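Side-chain contacts in helicase-like protein (PDB 2FG1), which is of uncertain function but has a macro-domain fold and probably removes ADP-ribose from ADP-ribosylated thymidine in DNA by hydrolysis: residues W34-V39 and G87-S92; E50-Q55 and Q69-E74; M4-I9 and I141-L146. All coordinates share one frame; numbering follows the deposited sequence. Where two conformers were deposited one is given.

Contact 1 of 3, residues W34-V39 and G87-S92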
loop_
_atom_site.group_PDB
_atom_site.type_symbol
_atom_site.label_atom_id
_atom_site.label_comp_id
_atom_site.label_asym_id
_atom_site.label_seq_id
_atom_site.Cartn_x
_atom_site.Cartn_y
_atom_site.Cartn_z
ATOM N N TRP A 34 -12.469 5.869 3.850
ATOM C CA TRP A 34 -11.688 6.266 2.683
ATOM C C TRP A 34 -11.953 7.741 2.450
ATOM O O TRP A 34 -12.894 8.122 1.758
ATOM C CB TRP A 34 -12.087 5.393 1.490
ATOM C CG TRP A 34 -11.326 5.586 0.200
ATOM C CD1 TRP A 34 -11.374 6.662 -0.650
ATOM C CD2 TRP A 34 -10.472 4.617 -0.429
ATOM N NE1 TRP A 34 -10.587 6.427 -1.764
ATOM C CE2 TRP A 34 -10.024 5.180 -1.647
ATOM C CE3 TRP A 34 -10.031 3.337 -0.074
ATOM C CZ2 TRP A 34 -9.152 4.507 -2.500
ATOM C CZ3 TRP A 34 -9.186 2.660 -0.940
ATOM C CH2 TRP A 34 -8.758 3.246 -2.133
ATOM N N GLY A 35 -11.141 8.590 3.066
ATOM C CA GLY A 35 -11.414 10.022 2.997
ATOM C C GLY A 35 -10.280 10.975 3.325
ATOM O O GLY A 35 -10.481 12.183 3.295
ATOM N N LYS A 36 -9.100 10.443 3.640
ATOM C CA LYS A 36 -7.970 11.284 4.060
ATOM C C LYS A 36 -6.678 10.810 3.422
ATOM O O LYS A 36 -6.408 9.614 3.391
ATOM C CB LYS A 36 -7.807 11.237 5.587
ATOM C CG LYS A 36 -9.048 11.617 6.376
ATOM C CD LYS A 36 -9.206 10.753 7.630
ATOM C CE LYS A 36 -8.629 11.418 8.866
ATOM N NZ LYS A 36 -9.458 12.581 9.302
ATOM N N GLY A 37 -5.881 11.751 2.926
ATOM C CA GLY A 37 -4.521 11.438 2.476
ATOM C C GLY A 37 -4.444 10.816 1.096
ATOM O O GLY A 37 -5.116 11.269 0.174
ATOM N N PHE A 38 -3.613 9.785 0.958
ATOM C CA PHE A 38 -3.309 9.224 -0.361
ATOM C C PHE A 38 -4.555 8.733 -1.104
ATOM O O PHE A 38 -4.623 8.835 -2.330
ATOM C CB PHE A 38 -2.294 8.090 -0.253
ATOM C CG PHE A 38 -1.851 7.549 -1.584
ATOM C CD1 PHE A 38 -1.017 8.294 -2.411
ATOM C CD2 PHE A 38 -2.258 6.290 -2.006
ATOM C CE1 PHE A 38 -0.595 7.787 -3.646
ATOM C CE2 PHE A 38 -1.843 5.787 -3.229
ATOM C CZ PHE A 38 -1.008 6.530 -4.047
ATOM N N VAL A 39 -5.539 8.225 -0.371
ATOM C CA VAL A 39 -6.768 7.745 -1.018
ATOM C C VAL A 39 -7.457 8.820 -1.854
ATOM O O VAL A 39 -8.126 8.516 -2.842
ATOM C CB VAL A 39 -7.771 7.101 -0.023
ATOM C CG1 VAL A 39 -7.210 5.803 0.557
ATOM C CG2 VAL A 39 -8.169 8.059 1.087
ATOM N N GLY A 87 -8.396 0.983 12.805
ATOM C CA GLY A 87 -9.150 2.216 13.007
ATOM C C GLY A 87 -8.508 3.380 12.275
ATOM O O GLY A 87 -7.587 3.197 11.464
ATOM N N ILE A 88 -9.004 4.579 12.565
ATOM C CA ILE A 88 -8.522 5.811 11.945
ATOM C C ILE A 88 -7.709 6.630 12.956
ATOM O O ILE A 88 -6.731 7.297 12.592
ATOM C CB ILE A 88 -9.706 6.645 11.366
ATOM C CG1 ILE A 88 -10.460 5.843 10.293
ATOM C CG2 ILE A 88 -9.223 7.992 10.811
ATOM C CD1 ILE A 88 -11.741 6.495 9.788
ATOM N N TYR A 89 -8.105 6.550 14.225
ATOM C CA TYR A 89 -7.478 7.317 15.300
ATOM C C TYR A 89 -6.776 6.400 16.294
ATOM O O TYR A 89 -7.045 5.200 16.327
ATOM C CB TYR A 89 -8.529 8.152 16.038
ATOM C CG TYR A 89 -9.330 9.069 15.143
ATOM C CD1 TYR A 89 -8.759 10.221 14.600
ATOM C CD2 TYR A 89 -10.659 8.786 14.840
ATOM C CE1 TYR A 89 -9.498 11.069 13.777
ATOM C CE2 TYR A 89 -11.406 9.626 14.026
ATOM C CZ TYR A 89 -10.821 10.764 13.497
ATOM O OH TYR A 89 -11.560 11.595 12.687
ATOM N N LYS A 90 -5.891 6.979 17.107
ATOM C CA LYS A 90 -5.209 6.224 18.154
ATOM C C LYS A 90 -6.217 5.576 19.103
ATOM O O LYS A 90 -7.338 6.066 19.259
ATOM C CB LYS A 90 -4.226 7.115 18.922
ATOM C CG LYS A 90 -4.839 8.372 19.518
ATOM C CD LYS A 90 -3.774 9.247 20.153
ATOM C CE LYS A 90 -4.380 10.492 20.781
ATOM N NZ LYS A 90 -5.233 10.175 21.960
ATOM N N ASP A 91 -5.820 4.464 19.722
ATOM C CA ASP A 91 -6.697 3.780 20.682
ATOM C C ASP A 91 -6.708 4.477 22.053
ATOM O O ASP A 91 -6.075 5.527 22.229
ATOM C CB ASP A 91 -6.372 2.276 20.781
ATOM C CG ASP A 91 -5.077 1.984 21.531
ATOM O OD1 ASP A 91 -4.679 0.795 21.558
ATOM O OD2 ASP A 91 -4.455 2.915 22.096
ATOM N N SER A 92 -7.414 3.877 23.011
ATOM C CA SER A 92 -7.606 4.458 24.346
ATOM C C SER A 92 -6.310 4.671 25.135
ATOM O O SER A 92 -6.249 5.540 26.011
ATOM C CB SER A 92 -8.582 3.604 25.163
ATOM O OG SER A 92 -9.852 3.542 24.535
#

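Contact 2 of 3, residues E50-Q55 and Q69-E74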
loop_
_atom_site.group_PDB
_atom_site.type_symbol
_atom_site.label_atom_id
_atom_site.label_comp_id
_atom_site.label_asym_id
_atom_site.label_seq_id
_atom_site.Cartn_x
_atom_site.Cartn_y
_atom_site.Cartn_z
ATOM N N GLU A 50 -11.268 2.775 -4.784
ATOM C CA GLU A 50 -12.209 3.124 -3.733
ATOM C C GLU A 50 -13.456 2.233 -3.757
ATOM O O GLU A 50 -13.885 1.715 -2.723
ATOM C CB GLU A 50 -12.626 4.592 -3.862
ATOM C CG GLU A 50 -13.658 4.995 -2.805
ATOM C CD GLU A 50 -14.080 6.444 -2.891
ATOM O OE1 GLU A 50 -13.458 7.246 -3.632
ATOM O OE2 GLU A 50 -15.068 6.777 -2.201
ATOM N N GLU A 51 -14.033 2.064 -4.942
ATOM C CA GLU A 51 -15.274 1.295 -5.041
ATOM C C GLU A 51 -15.060 -0.169 -4.650
ATOM O O GLU A 51 -15.873 -0.761 -3.935
ATOM C CB GLU A 51 -15.910 1.432 -6.420
ATOM C CG GLU A 51 -17.173 0.555 -6.593
ATOM C CD GLU A 51 -18.326 0.912 -5.659
ATOM O OE1 GLU A 51 -18.250 1.941 -4.936
ATOM O OE2 GLU A 51 -19.329 0.161 -5.660
ATOM N N ALA A 52 -13.946 -0.740 -5.099
ATOM C CA ALA A 52 -13.612 -2.107 -4.742
ATOM C C ALA A 52 -13.439 -2.243 -3.233
ATOM O O ALA A 52 -13.906 -3.208 -2.628
ATOM C CB ALA A 52 -12.361 -2.557 -5.494
ATOM N N TYR A 53 -12.755 -1.268 -2.629
ATOM C CA TYR A 53 -12.529 -1.296 -1.183
ATOM C C TYR A 53 -13.844 -1.178 -0.399
ATOM O O TYR A 53 -14.063 -1.898 0.575
ATOM C CB TYR A 53 -11.580 -0.159 -0.795
ATOM C CG TYR A 53 -11.421 0.046 0.688
ATOM C CD1 TYR A 53 -10.553 -0.741 1.436
ATOM C CD2 TYR A 53 -12.134 1.047 1.341
ATOM C CE1 TYR A 53 -10.407 -0.542 2.805
ATOM C CE2 TYR A 53 -11.988 1.259 2.700
ATOM C CZ TYR A 53 -11.130 0.466 3.424
ATOM O OH TYR A 53 -11.008 0.710 4.776
ATOM N N ARG A 54 -14.709 -0.260 -0.815
ATOM C CA ARG A 54 -15.979 -0.075 -0.123
ATOM C C ARG A 54 -16.876 -1.315 -0.246
ATOM O O ARG A 54 -17.530 -1.716 0.713
ATOM C CB ARG A 54 -16.678 1.177 -0.638
ATOM C CG ARG A 54 -15.940 2.462 -0.248
ATOM C CD ARG A 54 -16.852 3.657 -0.388
ATOM N NE ARG A 54 -16.190 4.963 -0.299
ATOM C CZ ARG A 54 -15.847 5.601 0.826
ATOM N NH1 ARG A 54 -16.004 5.032 2.019
ATOM N NH2 ARG A 54 -15.325 6.820 0.734
ATOM N N GLN A 55 -16.843 -1.969 -1.409
ATOM C CA GLN A 55 -17.582 -3.231 -1.562
ATOM C C GLN A 55 -16.970 -4.326 -0.703
ATOM O O GLN A 55 -17.675 -5.142 -0.112
ATOM C CB GLN A 55 -17.648 -3.682 -3.023
ATOM C CG GLN A 55 -18.560 -2.813 -3.877
ATOM C CD GLN A 55 -18.910 -3.442 -5.213
ATOM O OE1 GLN A 55 -18.944 -4.675 -5.341
ATOM N NE2 GLN A 55 -19.204 -2.606 -6.204
ATOM N N GLN A 69 -6.378 -6.438 -1.366
ATOM C CA GLN A 69 -7.209 -6.499 -2.562
ATOM C C GLN A 69 -6.465 -5.835 -3.707
ATOM O O GLN A 69 -5.996 -4.701 -3.565
ATOM C CB GLN A 69 -8.511 -5.752 -2.298
ATOM C CG GLN A 69 -9.458 -5.640 -3.477
ATOM C CD GLN A 69 -10.639 -4.781 -3.123
ATOM O OE1 GLN A 69 -10.480 -3.643 -2.697
ATOM N NE2 GLN A 69 -11.843 -5.320 -3.303
ATOM N N PHE A 70 -6.350 -6.541 -4.834
ATOM C CA PHE A 70 -5.673 -6.020 -6.018
ATOM C C PHE A 70 -6.701 -5.622 -7.060
ATOM O O PHE A 70 -7.565 -6.427 -7.424
ATOM C CB PHE A 70 -4.711 -7.066 -6.606
ATOM C CG PHE A 70 -3.620 -7.487 -5.651
ATOM C CD1 PHE A 70 -2.403 -6.815 -5.623
ATOM C CD2 PHE A 70 -3.811 -8.557 -4.778
ATOM C CE1 PHE A 70 -1.395 -7.207 -4.732
ATOM C CE2 PHE A 70 -2.805 -8.949 -3.884
ATOM C CZ PHE A 70 -1.597 -8.273 -3.873
ATOM N N VAL A 71 -6.658 -4.369 -7.498
ATOM C CA VAL A 71 -7.583 -3.906 -8.530
ATOM C C VAL A 71 -6.799 -3.407 -9.722
ATOM O O VAL A 71 -5.760 -2.763 -9.590
ATOM C CB VAL A 71 -8.581 -2.816 -8.015
ATOM C CG1 VAL A 71 -7.873 -1.513 -7.719
ATOM C CG2 VAL A 71 -9.703 -2.574 -9.008
ATOM N N ASN A 72 -7.309 -3.723 -10.893
ATOM C CA ASN A 72 -6.759 -3.194 -12.124
ATOM C C ASN A 72 -7.308 -1.791 -12.359
ATOM O O ASN A 72 -8.517 -1.559 -12.208
ATOM C CB ASN A 72 -7.072 -4.102 -13.309
ATOM C CG ASN A 72 -6.396 -3.629 -14.568
ATOM O OD1 ASN A 72 -5.200 -3.862 -14.767
ATOM N ND2 ASN A 72 -7.134 -2.918 -15.405
ATOM N N VAL A 73 -6.438 -0.849 -12.699
ATOM C CA VAL A 73 -6.898 0.503 -13.046
ATOM C C VAL A 73 -6.579 0.911 -14.489
ATOM O O VAL A 73 -7.295 1.716 -15.074
ATOM C CB VAL A 73 -6.414 1.595 -12.045
ATOM C CG1 VAL A 73 -7.020 1.370 -10.661
ATOM C CG2 VAL A 73 -4.896 1.621 -11.933
ATOM N N GLU A 74 -5.546 0.313 -15.095
ATOM C CA GLU A 74 -5.197 0.560 -16.514
ATOM C C GLU A 74 -4.472 -0.648 -17.117
ATOM O O GLU A 74 -4.076 -1.556 -16.374
ATOM C CB GLU A 74 -4.313 1.807 -16.645
ATOM C CG GLU A 74 -5.048 3.128 -16.435
ATOM C CD GLU A 74 -4.129 4.328 -16.280
ATOM O OE1 GLU A 74 -2.904 4.197 -16.505
ATOM O OE2 GLU A 74 -4.644 5.417 -15.939
#

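Contact 3 of 3, residues M4-I9 and I141-L146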
loop_
_atom_site.group_PDB
_atom_site.type_symbol
_atom_site.label_atom_id
_atom_site.label_comp_id
_atom_site.label_asym_id
_atom_site.label_seq_id
_atom_site.Cartn_x
_atom_site.Cartn_y
_atom_site.Cartn_z
HETATM N N MSE A 4 19.035 -4.896 -5.734
HETATM C CA MSE A 4 17.995 -3.895 -5.650
HETATM C C MSE A 4 18.107 -2.987 -4.427
HETATM O O MSE A 4 18.702 -3.349 -3.417
HETATM C CB MSE A 4 16.633 -4.579 -5.775
HETATM C CG MSE A 4 16.426 -5.048 -7.213
HETATM SE SE MSE A 4 15.918 -3.476 -8.297
HETATM C CE MSE A 4 16.660 -2.094 -7.291
ATOM N N GLU A 5 17.541 -1.787 -4.547
ATOM C CA GLU A 5 17.565 -0.806 -3.467
ATOM C C GLU A 5 16.305 0.020 -3.648
ATOM O O GLU A 5 15.901 0.274 -4.783
ATOM C CB GLU A 5 18.778 0.098 -3.645
ATOM C CG GLU A 5 19.240 0.806 -2.402
ATOM C CD GLU A 5 20.559 1.531 -2.631
ATOM O OE1 GLU A 5 21.638 0.994 -2.320
ATOM O OE2 GLU A 5 20.489 2.647 -3.145
ATOM N N ILE A 6 15.681 0.465 -2.561
ATOM C CA ILE A 6 14.531 1.366 -2.693
ATOM C C ILE A 6 14.959 2.639 -3.408
ATOM O O ILE A 6 16.007 3.202 -3.111
ATOM C CB ILE A 6 13.906 1.730 -1.326
ATOM C CG1 ILE A 6 13.372 0.489 -0.629
ATOM C CG2 ILE A 6 12.782 2.781 -1.473
ATOM C CD1 ILE A 6 13.009 0.727 0.832
ATOM N N LEU A 7 14.150 3.071 -4.362
ATOM C CA LEU A 7 14.351 4.333 -5.050
ATOM C C LEU A 7 13.419 5.380 -4.445
ATOM O O LEU A 7 12.226 5.137 -4.329
ATOM C CB LEU A 7 14.037 4.172 -6.535
ATOM C CG LEU A 7 14.032 5.446 -7.378
ATOM C CD1 LEU A 7 15.435 6.029 -7.478
ATOM C CD2 LEU A 7 13.434 5.187 -8.745
ATOM N N TYR A 8 13.975 6.534 -4.065
ATOM C CA TYR A 8 13.173 7.662 -3.582
ATOM C C TYR A 8 13.242 8.780 -4.595
ATOM O O TYR A 8 14.336 9.201 -4.978
ATOM C CB TYR A 8 13.699 8.186 -2.243
ATOM C CG TYR A 8 13.602 7.200 -1.116
ATOM C CD1 TYR A 8 12.458 7.130 -0.322
ATOM C CD2 TYR A 8 14.675 6.351 -0.820
ATOM C CE1 TYR A 8 12.371 6.232 0.725
ATOM C CE2 TYR A 8 14.600 5.441 0.235
ATOM C CZ TYR A 8 13.451 5.400 0.997
ATOM O OH TYR A 8 13.336 4.511 2.037
ATOM N N ILE A 9 12.076 9.268 -5.017
ATOM C CA ILE A 9 12.005 10.370 -5.965
ATOM C C ILE A 9 10.905 11.332 -5.555
ATOM O O ILE A 9 10.045 10.987 -4.747
ATOM C CB ILE A 9 11.740 9.888 -7.428
ATOM C CG1 ILE A 9 10.412 9.119 -7.531
ATOM C CG2 ILE A 9 12.928 9.079 -7.989
ATOM C CD1 ILE A 9 10.016 8.808 -8.972
ATOM N N ILE A 141 10.943 -3.200 6.711
ATOM C CA ILE A 141 9.968 -4.204 6.290
ATOM C C ILE A 141 9.881 -4.287 4.763
ATOM O O ILE A 141 9.862 -5.390 4.187
ATOM C CB ILE A 141 8.577 -3.924 6.894
ATOM C CG1 ILE A 141 8.646 -3.941 8.429
ATOM C CG2 ILE A 141 7.552 -4.942 6.386
ATOM C CD1 ILE A 141 7.374 -3.403 9.111
ATOM N N ILE A 142 9.843 -3.132 4.101
ATOM C CA ILE A 142 9.797 -3.060 2.649
ATOM C C ILE A 142 11.052 -3.679 2.020
ATOM O O ILE A 142 10.955 -4.432 1.032
ATOM C CB ILE A 142 9.607 -1.598 2.206
ATOM C CG1 ILE A 142 8.218 -1.091 2.623
ATOM C CG2 ILE A 142 9.804 -1.460 0.692
ATOM C CD1 ILE A 142 8.095 0.433 2.678
ATOM N N LYS A 143 12.223 -3.382 2.578
ATOM C CA LYS A 143 13.466 -3.968 2.086
ATOM C C LYS A 143 13.367 -5.489 2.149
ATOM O O LYS A 143 13.666 -6.182 1.174
ATOM C CB LYS A 143 14.654 -3.496 2.920
ATOM C CG LYS A 143 15.131 -2.086 2.640
ATOM C CD LYS A 143 16.236 -1.716 3.620
ATOM C CE LYS A 143 16.680 -0.280 3.430
ATOM N NZ LYS A 143 17.836 0.054 4.309
ATOM N N GLU A 144 12.957 -6.010 3.301
ATOM C CA GLU A 144 12.922 -7.446 3.503
ATOM C C GLU A 144 11.910 -8.138 2.598
ATOM O O GLU A 144 12.211 -9.188 2.022
ATOM C CB GLU A 144 12.610 -7.746 4.958
ATOM C CG GLU A 144 13.718 -7.317 5.888
ATOM C CD GLU A 144 13.312 -7.394 7.336
ATOM O OE1 GLU A 144 12.237 -7.943 7.644
ATOM O OE2 GLU A 144 14.087 -6.904 8.178
ATOM N N GLU A 145 10.713 -7.576 2.490
ATOM C CA GLU A 145 9.632 -8.278 1.796
ATOM C C GLU A 145 9.640 -8.100 0.288
ATOM O O GLU A 145 9.062 -8.931 -0.407
ATOM C CB GLU A 145 8.261 -7.898 2.370
ATOM C CG GLU A 145 8.039 -8.330 3.818
ATOM C CD GLU A 145 8.087 -9.840 4.036
ATOM O OE1 GLU A 145 8.072 -10.612 3.047
ATOM O OE2 GLU A 145 8.138 -10.272 5.202
ATOM N N LEU A 146 10.257 -7.033 -0.218
ATOM C CA LEU A 146 10.226 -6.741 -1.660
ATOM C C LEU A 146 11.611 -6.653 -2.285
ATOM O O LEU A 146 11.939 -7.409 -3.203
ATOM C CB LEU A 146 9.413 -5.466 -1.955
ATOM C CG LEU A 146 7.941 -5.509 -1.530
ATOM C CD1 LEU A 146 7.293 -4.150 -1.711
ATOM C CD2 LEU A 146 7.148 -6.598 -2.278
#

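Contact 1 of 3, residues W34-V39 and G87-S92
The meeting of Lys36 with Ile88 and Tyr89 is light, made where two loops pass at the surface. The CE methylene of Lys36 rests against the branch methyl CG2 of Ile88 at 4.0 Å; Ile88 has two conformers, so this contact holds for one of them and is less certain. Lys36 NZ stands 4.1 Å from Tyr89 OH, too far for a hydrogen bond, with the two side chains crossing at about a right angle. Lys36 gets there by a folded chain, bent at every torsion beyond CB, including chi3 at 95°. Ile88 CG2 also lies over the middle of the Tyr89 ring, 4.1 Å above its plane, so the same methyl meets the phenol ring and, from a direction about square to it, the lysine CE. Lys36 belongs to a glycine-rich loop leading into helix 38-45, as in macro domains, where the corresponding loop typically lines the ADP-ribose cleft. Behind the contact Trp34 is buried: Val39 CG1 sits 3.5 Å above the centre of its ring, and its NE1 is hydrogen-bonded to Ser43 OG. On the other loop, Ile88 leans on Asn29 and Ile31, while Gly87 N is hydrogen-bonded to the carboxylate of Asp30.

Contact 2 of 3, residues E50-Q55 and Q69-E74
Gln69 NE2 donates to the backbone oxygen of Ala52 over 3.0 Å, with a nearly straight N-H...O angle of 161°, and this bond fastens helix 48-59 to strand 68-74, at one edge of the macro-domain sheet. The oxygen lies almost in the plane of the Gln69 amide, but the amide nitrogen stands well above the plane of the carbonyl, so the acceptor is met over its face. Gln69 reaches the helix because CG is anti to its backbone N (chi1 176°) and the chain stays extended beyond it. Its other amide atom, OE1, lies 3.3 Å from Tyr53 N, where the angle is too poor for a hydrogen bond; its bond goes to Asn81 on strand 77-85, which should fix the rotation of the amide. The methyl of Ala52 packs on that same amide, CB to OE1 3.5 Å, and, less surely because Val71 has two conformers, on Val71 CG2 at 4.4 Å. The segments run roughly antiparallel, at 149°, with axes 9.2 Å apart. Tyr53 adds little beyond CB here: its hydroxyl is hydrogen-bonded to the backbone of Asn29. On the helix face turned from the strand, Arg54 approaches Glu50 side-on in a salt bridge; NE uses the anti lone pair of Glu50 OE2, while NH2 meets the same oxygen from above the carboxylate plane, each at 2.9 Å.

Contact 3 of 3, residues M4-I9 and I141-L146
Apolar packing alone carries the contact between Ile6 and the helical pair Ile142 and Lys143. The terminal methyl of Ile6 touches both: CD1 lies 3.9 Å from CG2 of Ile142 and 4.0 Å from CG of Lys143. CD1 makes both contacts, and the side chain of Ile6 crosses each of the other two at about a right angle. With CG1 anti to the carbonyl carbon (chi1 -62°) and CD1 continuing outward, the longer branch of Ile6 is the one that reaches the helix. The other branch serves a second apolar contact, since CG2 stands 3.6 Å above the Tyr8 ring plane, displaced toward the rim. On the lysine, only the first part of the aliphatic chain is used; beyond CG it runs on extended. Polar bonds frame this patch without entering it. Tyr8 OH is hydrogen-bonded to Glu139 and Trp135 of the same helix. Away from the strand, Glu144 and Glu145 form salt bridges with Arg104 on helix 100-117. In this macro domain helix 135-147 touches both helix 100-117, through Ile141 and the two glutamates, and the N-terminal segment at Ile6; in the edge strand 7-10, Leu7 and Ile9 pair through their backbones with strand 153-157, while Ile6 also packs on Val155 of that strand and on Ile147 near the helix end.

In the fold
From the N terminus, the chain enters contact 3 at residues 4-9, just before and along the edge strand 7-10, and closes this loop only at helix 135-147; both other contacts nest inside it. After strand 22-29 the loop at 34-37 opens contact 1, closed at 87-92 beyond strand 77-85. Contact 2, helix 48-59 against strand 68-74, is nested within that loop. Contacts 1 and 2 touch through Trp34, which packs on Glu50, Tyr53 and Arg54. Contacts 2 and 3 reach the two outermost strands of one mixed sheet, with centres about 24 Å apart, whereas contact 1 joins two surface loops.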